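PDB 4Q9D: benzoylformate decarboxylase from Mycobacterium smegmatis, which belongs to the thiamine pyrophosphate enzyme family, with two THDP-binding domains around a Rossmann-like central domain, and binds a magnesium ion. Local coordinates for residues E188-F193 with T326-T331; A501-T506 with E510-T515. All coordinates share one frame; numbering follows the deposited sequence.

Both contacts lie in one chain, one after the other. They neither nest nor cross. From the N terminus, the first six-stranded parallel sheet is already complete when the chain enters helix 187-199. Contact 1 then closes a long loop of 132 residues, which runs through the central six-stranded sheet and returns along helix 318-328. It ties the first helix of the central domain to its last. Contact 2 comes much later and spans only three residues. It joins strand 499-502 to helix 506-518 in the C-terminal sheet. The two sites are far apart, with about 38 Å between nearest atoms. Contact 1 lies beside the central sheet, contact 2 at the edge of the C-terminal one.

Contact 1 of 2, residues E188-F193 with T326-T331; sequences ERLAQF and TELIDT
Leu328 points its side chain at helix 187-199 and meets Leu190 and Ala191 there. Leu328 CB is still 5.4 Å from its nearest neighbour across the contact, Ala191 CA. CG stands anti to the carbonyl carbon (chi1 -61°), which carries the branch across the gap between the helices. CG itself stays back, and CD1 does the touching. It lies 3.9 Å from CD2 of Leu190 and 4.0 Å from CG of the same leucine. It also packs against the backbone of the next residue, with Leu328 CD1 4.1 Å from Ala191 CA. CD2 lies a little further off, to the side of Ala191. The two Leu328 methyls CD1 and CD2 are both 4.7 Å from Ala191 CB, so the small methyl faces the fork of the leucine.

Leu190 starts out along the flank of its helix, and only its end turns to the contact. With CG anti to the backbone N (chi1 -173°), the branch swings round so that CG and CD2 come up to Leu328 CD1. The two leucine side chains meet at a slant, methyl to methyl. Leu190 also touches Leu314 of strand 312-315 and Arg324 and Leu325 of helix 318-328, so it is buried where two helices meet the edge strand of the central sheet. Leu328 lies nearer the surface and reaches on to Ala194.

The helical geometry of 318-328 ends here, and Ile329 is the first residue to leave it. Close by, Asp330 N is hydrogen-bonded to Asn198 OD1, and Thr326 O receives Lys226 NZ.

The interface between the two segments is small, about 105 Å², and wholly apolar. Van der Waals contact and burial of methyl groups hold it. Directional bonds are supplied by the neighbours just beyond it.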
ATOM      1  N   GLU B 188     -26.180  10.517  25.418  1.00 26.78           N
ATOM      2  CA  GLU B 188     -27.421  10.958  24.812  1.00 25.29           C
ATOM      3  C   GLU B 188     -27.896   9.997  23.721  1.00 30.69           C
ATOM      4  O   GLU B 188     -29.106   9.792  23.535  1.00 28.84           O
ATOM      5  CB  GLU B 188     -27.234  12.373  24.269  1.00 30.66           C
ATOM      6  CG  GLU B 188     -28.112  12.731  23.101  1.00 45.11           C
ATOM      7  CD  GLU B 188     -27.776  14.115  22.545  1.00 72.10           C
ATOM      8  OE1 GLU B 188     -27.777  14.268  21.298  1.00 61.47           O
ATOM      9  OE2 GLU B 188     -27.501  15.036  23.359  1.00 71.27           O
ATOM     10  N   ARG B 189     -26.957   9.379  23.009  1.00 27.07           N
ATOM     11  CA  ARG B 189     -27.341   8.424  21.981  1.00 24.66           C
ATOM     12  C   ARG B 189     -27.744   7.108  22.654  1.00 24.19           C
ATOM     13  O   ARG B 189     -28.679   6.451  22.218  1.00 24.91           O
ATOM     14  CB  ARG B 189     -26.217   8.212  20.947  1.00 31.24           C
ATOM     15  CG  ARG B 189     -26.549   7.275  19.748  1.00 22.27           C
ATOM     16  CD  ARG B 189     -25.524   7.447  18.587  1.00 24.67           C
ATOM     17  NE  ARG B 189     -25.869   6.635  17.417  1.00 23.39           N
ATOM     18  CZ  ARG B 189     -26.837   6.926  16.560  1.00 26.41           C
ATOM     19  NH1 ARG B 189     -27.574   8.027  16.720  1.00 26.70           N
ATOM     20  NH2 ARG B 189     -27.085   6.107  15.543  1.00 23.81           N
ATOM     21  N   LEU B 190     -27.025   6.715  23.702  1.00 21.54           N
ATOM     22  CA  LEU B 190     -27.351   5.486  24.400  1.00 24.74           C
ATOM     23  C   LEU B 190     -28.760   5.603  25.010  1.00 29.92           C
ATOM     24  O   LEU B 190     -29.529   4.657  24.944  1.00 28.21           O
ATOM     25  CB  LEU B 190     -26.336   5.177  25.487  1.00 22.03           C
ATOM     26  CG  LEU B 190     -26.517   3.810  26.172  1.00 28.37           C
ATOM     27  CD1 LEU B 190     -26.156   2.668  25.216  1.00 24.69           C
ATOM     28  CD2 LEU B 190     -25.642   3.726  27.417  1.00 27.91           C
ATOM     29  N   ALA B 191     -29.092   6.776  25.568  1.00 25.36           N
ATOM     30  CA  ALA B 191     -30.436   7.026  26.108  1.00 26.88           C
ATOM     31  C   ALA B 191     -31.478   6.949  24.993  1.00 28.36           C
ATOM     32  O   ALA B 191     -32.565   6.421  25.196  1.00 30.82           O
ATOM     33  CB  ALA B 191     -30.523   8.389  26.858  1.00 26.28           C
ATOM     34  N   GLN B 192     -31.149   7.452  23.806  1.00 29.37           N
ATOM     35  CA  GLN B 192     -32.071   7.299  22.687  1.00 24.22           C
ATOM     36  C   GLN B 192     -32.322   5.825  22.386  1.00 29.92           C
ATOM     37  O   GLN B 192     -33.453   5.453  22.091  1.00 29.09           O
ATOM     38  CB  GLN B 192     -31.564   8.001  21.419  1.00 32.88           C
ATOM     39  CG  GLN B 192     -31.744   9.516  21.415  1.00 44.78           C
ATOM     40  CD  GLN B 192     -30.886  10.248  20.362  1.00 51.63           C
ATOM     41  OE1 GLN B 192     -30.207   9.630  19.525  1.00 39.79           O
ATOM     42  NE2 GLN B 192     -30.905  11.581  20.426  1.00 48.81           N
ATOM     43  N   PHE B 193     -31.262   5.006  22.412  1.00 25.59           N
ATOM     44  CA  PHE B 193     -31.392   3.574  22.131  1.00 32.17           C
ATOM     45  C   PHE B 193     -32.291   2.899  23.183  1.00 29.22           C
ATOM     46  O   PHE B 193     -33.116   2.035  22.864  1.00 29.89           O
ATOM     47  CB  PHE B 193     -30.016   2.870  22.076  1.00 22.04           C
ATOM     48  CG  PHE B 193     -29.274   3.009  20.730  1.00 28.96           C
ATOM     49  CD1 PHE B 193     -29.538   4.063  19.859  1.00 20.07           C
ATOM     50  CD2 PHE B 193     -28.310   2.063  20.352  1.00 21.35           C
ATOM     51  CE1 PHE B 193     -28.851   4.190  18.630  1.00 26.34           C
ATOM     52  CE2 PHE B 193     -27.602   2.172  19.117  1.00 24.61           C
ATOM     53  CZ  PHE B 193     -27.868   3.237  18.256  1.00 24.86           C
ATOM     54  N   THR B 326     -28.949  -1.372  31.346  1.00 24.71           N
ATOM     55  CA  THR B 326     -29.697  -1.941  32.453  1.00 38.19           C
ATOM     56  C   THR B 326     -30.353  -0.832  33.283  1.00 39.27           C
ATOM     57  O   THR B 326     -31.560  -0.848  33.517  1.00 35.49           O
ATOM     58  CB  THR B 326     -28.786  -2.774  33.348  1.00 34.81           C
ATOM     59  OG1 THR B 326     -28.258  -3.861  32.585  1.00 31.99           O
ATOM     60  CG2 THR B 326     -29.575  -3.321  34.527  1.00 34.91           C
ATOM     61  N   GLU B 327     -29.555   0.143  33.704  1.00 31.70           N
ATOM     62  CA  GLU B 327     -30.091   1.288  34.424  1.00 34.18           C
ATOM     63  C   GLU B 327     -31.099   2.085  33.628  1.00 33.11           C
ATOM     64  O   GLU B 327     -32.056   2.561  34.206  1.00 35.52           O
ATOM     65  CB  GLU B 327     -28.972   2.194  34.928  1.00 33.33           C
ATOM     66  CG  GLU B 327     -28.130   1.492  35.961  1.00 44.85           C
ATOM     67  CD  GLU B 327     -26.828   2.208  36.258  1.00 66.74           C
ATOM     68  OE1 GLU B 327     -26.528   3.213  35.574  1.00 72.90           O
ATOM     69  OE2 GLU B 327     -26.098   1.764  37.179  1.00 79.60           O
ATOM     70  N   LEU B 328     -30.922   2.208  32.310  1.00 33.78           N
ATOM     71  CA  LEU B 328     -31.804   3.084  31.526  1.00 34.15           C
ATOM     72  C   LEU B 328     -33.138   2.470  31.128  1.00 35.34           C
ATOM     73  O   LEU B 328     -34.127   3.184  31.039  1.00 35.49           O
ATOM     74  CB  LEU B 328     -31.116   3.621  30.263  1.00 32.03           C
ATOM     75  CG  LEU B 328     -29.863   4.491  30.412  1.00 41.10           C
ATOM     76  CD1 LEU B 328     -29.121   4.540  29.079  1.00 31.59           C
ATOM     77  CD2 LEU B 328     -30.246   5.886  30.820  1.00 33.63           C
ATOM     78  N   ILE B 329     -33.178   1.166  30.844  1.00 29.83           N
ATOM     79  CA  ILE B 329     -34.431   0.598  30.366  1.00 31.19           C
ATOM     80  C   ILE B 329     -35.477   0.367  31.493  1.00 34.68           C
ATOM     81  O   ILE B 329     -35.134   0.142  32.662  1.00 31.93           O
ATOM     82  CB  ILE B 329     -34.244  -0.712  29.532  1.00 30.57           C
ATOM     83  CG1 ILE B 329     -33.746  -1.847  30.410  1.00 23.57           C
ATOM     84  CG2 ILE B 329     -33.304  -0.494  28.328  1.00 27.62           C
ATOM     85  CD1 ILE B 329     -34.106  -3.219  29.850  1.00 26.45           C
ATOM     86  N   ASP B 330     -36.748   0.425  31.109  1.00 35.14           N
ATOM     87  CA  ASP B 330     -37.852   0.053  31.981  1.00 36.98           C
ATOM     88  C   ASP B 330     -37.862  -1.448  32.181  1.00 37.91           C
ATOM     89  O   ASP B 330     -37.476  -2.204  31.288  1.00 40.50           O
ATOM     90  CB  ASP B 330     -39.170   0.444  31.316  1.00 33.39           C
ATOM     91  CG  ASP B 330     -39.319   1.925  31.180  1.00 39.86           C
ATOM     92  OD1 ASP B 330     -38.736   2.635  32.038  1.00 40.49           O
ATOM     93  OD2 ASP B 330     -40.006   2.376  30.226  1.00 42.44           O
ATOM     94  N   THR B 331     -38.320  -1.885  33.345  1.00 47.15           N
ATOM     95  CA  THR B 331     -38.701  -3.283  33.526  1.00 44.17           C
ATOM     96  C   THR B 331     -39.945  -3.534  32.663  1.00 43.78           C
ATOM     97  O   THR B 331     -40.943  -2.808  32.761  1.00 40.97           O
ATOM     98  CB  THR B 331     -38.979  -3.583  35.002  1.00 51.93           C
ATOM     99  OG1 THR B 331     -37.776  -3.375  35.755  1.00 48.56           O
ATOM    100  CG2 THR B 331     -39.421  -5.008  35.177  1.00 48.22           C
TER

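Contact 2 of 2, residues A501-T506 with E510-T515; sequences ATVEST and EAELKT
Ala501 sets its methyl over the flat carboxylate of Glu512. Ala501 CB is 3.8 Å from Glu512 CD and 4.0 Å from each of the oxygens OE1 and OE2. Glu512 gets there by bending at chi2 (-68°), which folds the carboxylate back toward the strand. Val503 adds a looser contact, its CG1 lying 4.5 Å from Glu512 CG.

At the helix start, Glu510 N donates to Thr506 O at 3.0 Å with an N-H...O angle of 153°. This is a first-turn helical bond. Glu510 CB also sits 3.5 Å from Thr506 O.

A second shell holds the helix start. Ser505 is the N-cap, and its OG accepts from Met508 N. Thr506 OG1 is bonded to Ser351 N. One turn along, Lys514 NZ steadies the Glu510 carboxylate with a salt bridge of 2.8 Å to Glu510 OE2, approaching from above the carboxylate plane.

The contact spans the short connection from strand to helix in the beta-alpha-beta unit 499-502, 506-518, 523-528. Strand 499-502 lies at one edge of the C-terminal parallel sheet, bonded to strand 523-528, whose Leu525 touches both Ala501 and Glu512. Helix 357-367 packs against Thr506, Glu510 and Leu513.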
ATOM      1  N   ALA B 501      -2.977 -41.600  22.468  1.00 29.75           N
ATOM      2  CA  ALA B 501      -3.606 -42.893  22.227  1.00 38.04           C
ATOM      3  C   ALA B 501      -4.542 -42.787  21.031  1.00 35.62           C
ATOM      4  O   ALA B 501      -5.035 -41.705  20.685  1.00 33.26           O
ATOM      5  CB  ALA B 501      -4.350 -43.416  23.474  1.00 27.59           C
ATOM      6  N   THR B 502      -4.748 -43.917  20.368  1.00 42.75           N
ATOM      7  CA  THR B 502      -5.741 -44.010  19.312  1.00 37.48           C
ATOM      8  C   THR B 502      -6.906 -44.784  19.935  1.00 42.42           C
ATOM      9  O   THR B 502      -6.745 -45.933  20.330  1.00 37.00           O
ATOM     10  CB  THR B 502      -5.164 -44.749  18.093  1.00 45.84           C
ATOM     11  OG1 THR B 502      -4.060 -43.994  17.566  1.00 40.29           O
ATOM     12  CG2 THR B 502      -6.245 -44.979  16.999  1.00 37.80           C
ATOM     13  N   VAL B 503      -8.065 -44.149  20.060  1.00 36.71           N
ATOM     14  CA  VAL B 503      -9.155 -44.770  20.786  1.00 36.10           C
ATOM     15  C   VAL B 503      -9.963 -45.721  19.881  1.00 34.30           C
ATOM     16  O   VAL B 503     -10.151 -45.457  18.680  1.00 33.13           O
ATOM     17  CB  VAL B 503     -10.031 -43.719  21.500  1.00 39.54           C
ATOM     18  CG1 VAL B 503      -9.139 -42.707  22.241  1.00 31.92           C
ATOM     19  CG2 VAL B 503     -10.908 -43.017  20.539  1.00 39.18           C
ATOM     20  N   GLU B 504     -10.425 -46.825  20.465  1.00 31.18           N
ATOM     21  CA  GLU B 504     -11.155 -47.866  19.723  1.00 35.75           C
ATOM     22  C   GLU B 504     -12.667 -47.906  19.992  1.00 28.34           C
ATOM     23  O   GLU B 504     -13.431 -48.582  19.287  1.00 30.83           O
ATOM     24  CB  GLU B 504     -10.542 -49.233  20.036  1.00 38.06           C
ATOM     25  CG  GLU B 504      -9.057 -49.315  19.662  1.00 58.39           C
ATOM     26  CD  GLU B 504      -8.294 -50.462  20.340  1.00 65.64           C
ATOM     27  OE1 GLU B 504      -8.909 -51.483  20.730  1.00 66.72           O
ATOM     28  OE2 GLU B 504      -7.058 -50.332  20.481  1.00 66.31           O
ATOM     29  N   SER B 505     -13.107 -47.161  20.993  1.00 33.47           N
ATOM     30  CA  SER B 505     -14.492 -47.249  21.432  1.00 34.06           C
ATOM     31  C   SER B 505     -14.802 -46.078  22.329  1.00 36.33           C
ATOM     32  O   SER B 505     -13.886 -45.375  22.796  1.00 30.09           O
ATOM     33  CB  SER B 505     -14.680 -48.526  22.257  1.00 31.80           C
ATOM     34  OG  SER B 505     -13.913 -48.432  23.459  1.00 33.12           O
ATOM     35  N   THR B 506     -16.084 -45.897  22.623  1.00 31.00           N
ATOM     36  CA  THR B 506     -16.477 -44.890  23.595  1.00 27.73           C
ATOM     37  C   THR B 506     -15.942 -45.214  24.984  1.00 33.54           C
ATOM     38  O   THR B 506     -15.592 -44.296  25.741  1.00 31.14           O
ATOM     39  CB  THR B 506     -18.002 -44.686  23.622  1.00 30.67           C
ATOM     40  OG1 THR B 506     -18.654 -45.952  23.797  1.00 31.88           O
ATOM     41  CG2 THR B 506     -18.465 -44.053  22.315  1.00 24.46           C
ATOM     42  N   GLU B 510     -13.409 -42.684  26.974  1.00 29.56           N
ATOM     43  CA  GLU B 510     -13.717 -42.166  28.296  1.00 27.25           C
ATOM     44  C   GLU B 510     -12.555 -42.405  29.223  1.00 29.76           C
ATOM     45  O   GLU B 510     -12.172 -41.523  30.017  1.00 31.25           O
ATOM     46  CB  GLU B 510     -14.972 -42.845  28.846  1.00 31.29           C
ATOM     47  CG  GLU B 510     -15.350 -42.439  30.252  1.00 41.88           C
ATOM     48  CD  GLU B 510     -16.370 -43.412  30.873  1.00 51.25           C
ATOM     49  OE1 GLU B 510     -16.850 -44.336  30.170  1.00 49.30           O
ATOM     50  OE2 GLU B 510     -16.684 -43.255  32.067  1.00 44.02           O
ATOM     51  N   ALA B 511     -11.988 -43.603  29.136  1.00 27.73           N
ATOM     52  CA  ALA B 511     -10.909 -43.960  30.044  1.00 34.36           C
ATOM     53  C   ALA B 511      -9.651 -43.146  29.736  1.00 31.70           C
ATOM     54  O   ALA B 511      -8.955 -42.691  30.645  1.00 30.66           O
ATOM     55  CB  ALA B 511     -10.615 -45.469  29.969  1.00 28.10           C
ATOM     56  N   GLU B 512      -9.337 -42.986  28.453  1.00 31.86           N
ATOM     57  CA  GLU B 512      -8.136 -42.224  28.067  1.00 26.52           C
ATOM     58  C   GLU B 512      -8.303 -40.742  28.426  1.00 27.35           C
ATOM     59  O   GLU B 512      -7.334 -40.068  28.796  1.00 30.35           O
ATOM     60  CB  GLU B 512      -7.858 -42.407  26.576  1.00 25.78           C
ATOM     61  CG  GLU B 512      -7.439 -43.832  26.216  1.00 26.63           C
ATOM     62  CD  GLU B 512      -6.065 -44.206  26.781  1.00 38.56           C
ATOM     63  OE1 GLU B 512      -5.353 -43.319  27.296  1.00 33.52           O
ATOM     64  OE2 GLU B 512      -5.689 -45.391  26.682  1.00 46.17           O
ATOM     65  N   LEU B 513      -9.541 -40.253  28.328  1.00 26.15           N
ATOM     66  CA  LEU B 513      -9.870 -38.885  28.711  1.00 25.15           C
ATOM     67  C   LEU B 513      -9.598 -38.654  30.189  1.00 36.76           C
ATOM     68  O   LEU B 513      -8.967 -37.652  30.568  1.00 29.63           O
ATOM     69  CB  LEU B 513     -11.332 -38.543  28.350  1.00 29.26           C
ATOM     70  CG  LEU B 513     -11.564 -37.998  26.928  1.00 32.47           C
ATOM     71  CD1 LEU B 513     -13.078 -37.855  26.579  1.00 25.91           C
ATOM     72  CD2 LEU B 513     -10.811 -36.654  26.755  1.00 27.40           C
ATOM     73  N   LYS B 514     -10.052 -39.591  31.026  1.00 27.44           N
ATOM     74  CA  LYS B 514      -9.806 -39.495  32.461  1.00 31.15           C
ATOM     75  C   LYS B 514      -8.324 -39.554  32.770  1.00 30.15           C
ATOM     76  O   LYS B 514      -7.832 -38.825  33.617  1.00 34.60           O
ATOM     77  CB  LYS B 514     -10.520 -40.607  33.221  1.00 32.16           C
ATOM     78  CG  LYS B 514     -12.052 -40.490  33.212  1.00 35.67           C
ATOM     79  CD  LYS B 514     -12.713 -41.707  33.923  1.00 36.18           C
ATOM     80  CE  LYS B 514     -14.247 -41.583  33.909  1.00 46.62           C
ATOM     81  NZ  LYS B 514     -14.949 -42.871  34.237  1.00 56.37           N
ATOM     82  N   THR B 515      -7.609 -40.447  32.107  1.00 28.73           N
ATOM     83  CA  THR B 515      -6.166 -40.501  32.294  1.00 33.18           C
ATOM     84  C   THR B 515      -5.503 -39.184  31.844  1.00 36.79           C
ATOM     85  O   THR B 515      -4.597 -38.679  32.513  1.00 38.68           O
ATOM     86  CB  THR B 515      -5.584 -41.680  31.517  1.00 34.60           C
ATOM     87  OG1 THR B 515      -6.128 -42.884  32.051  1.00 39.75           O
ATOM     88  CG2 THR B 515      -4.062 -41.734  31.615  1.00 31.85           C
TER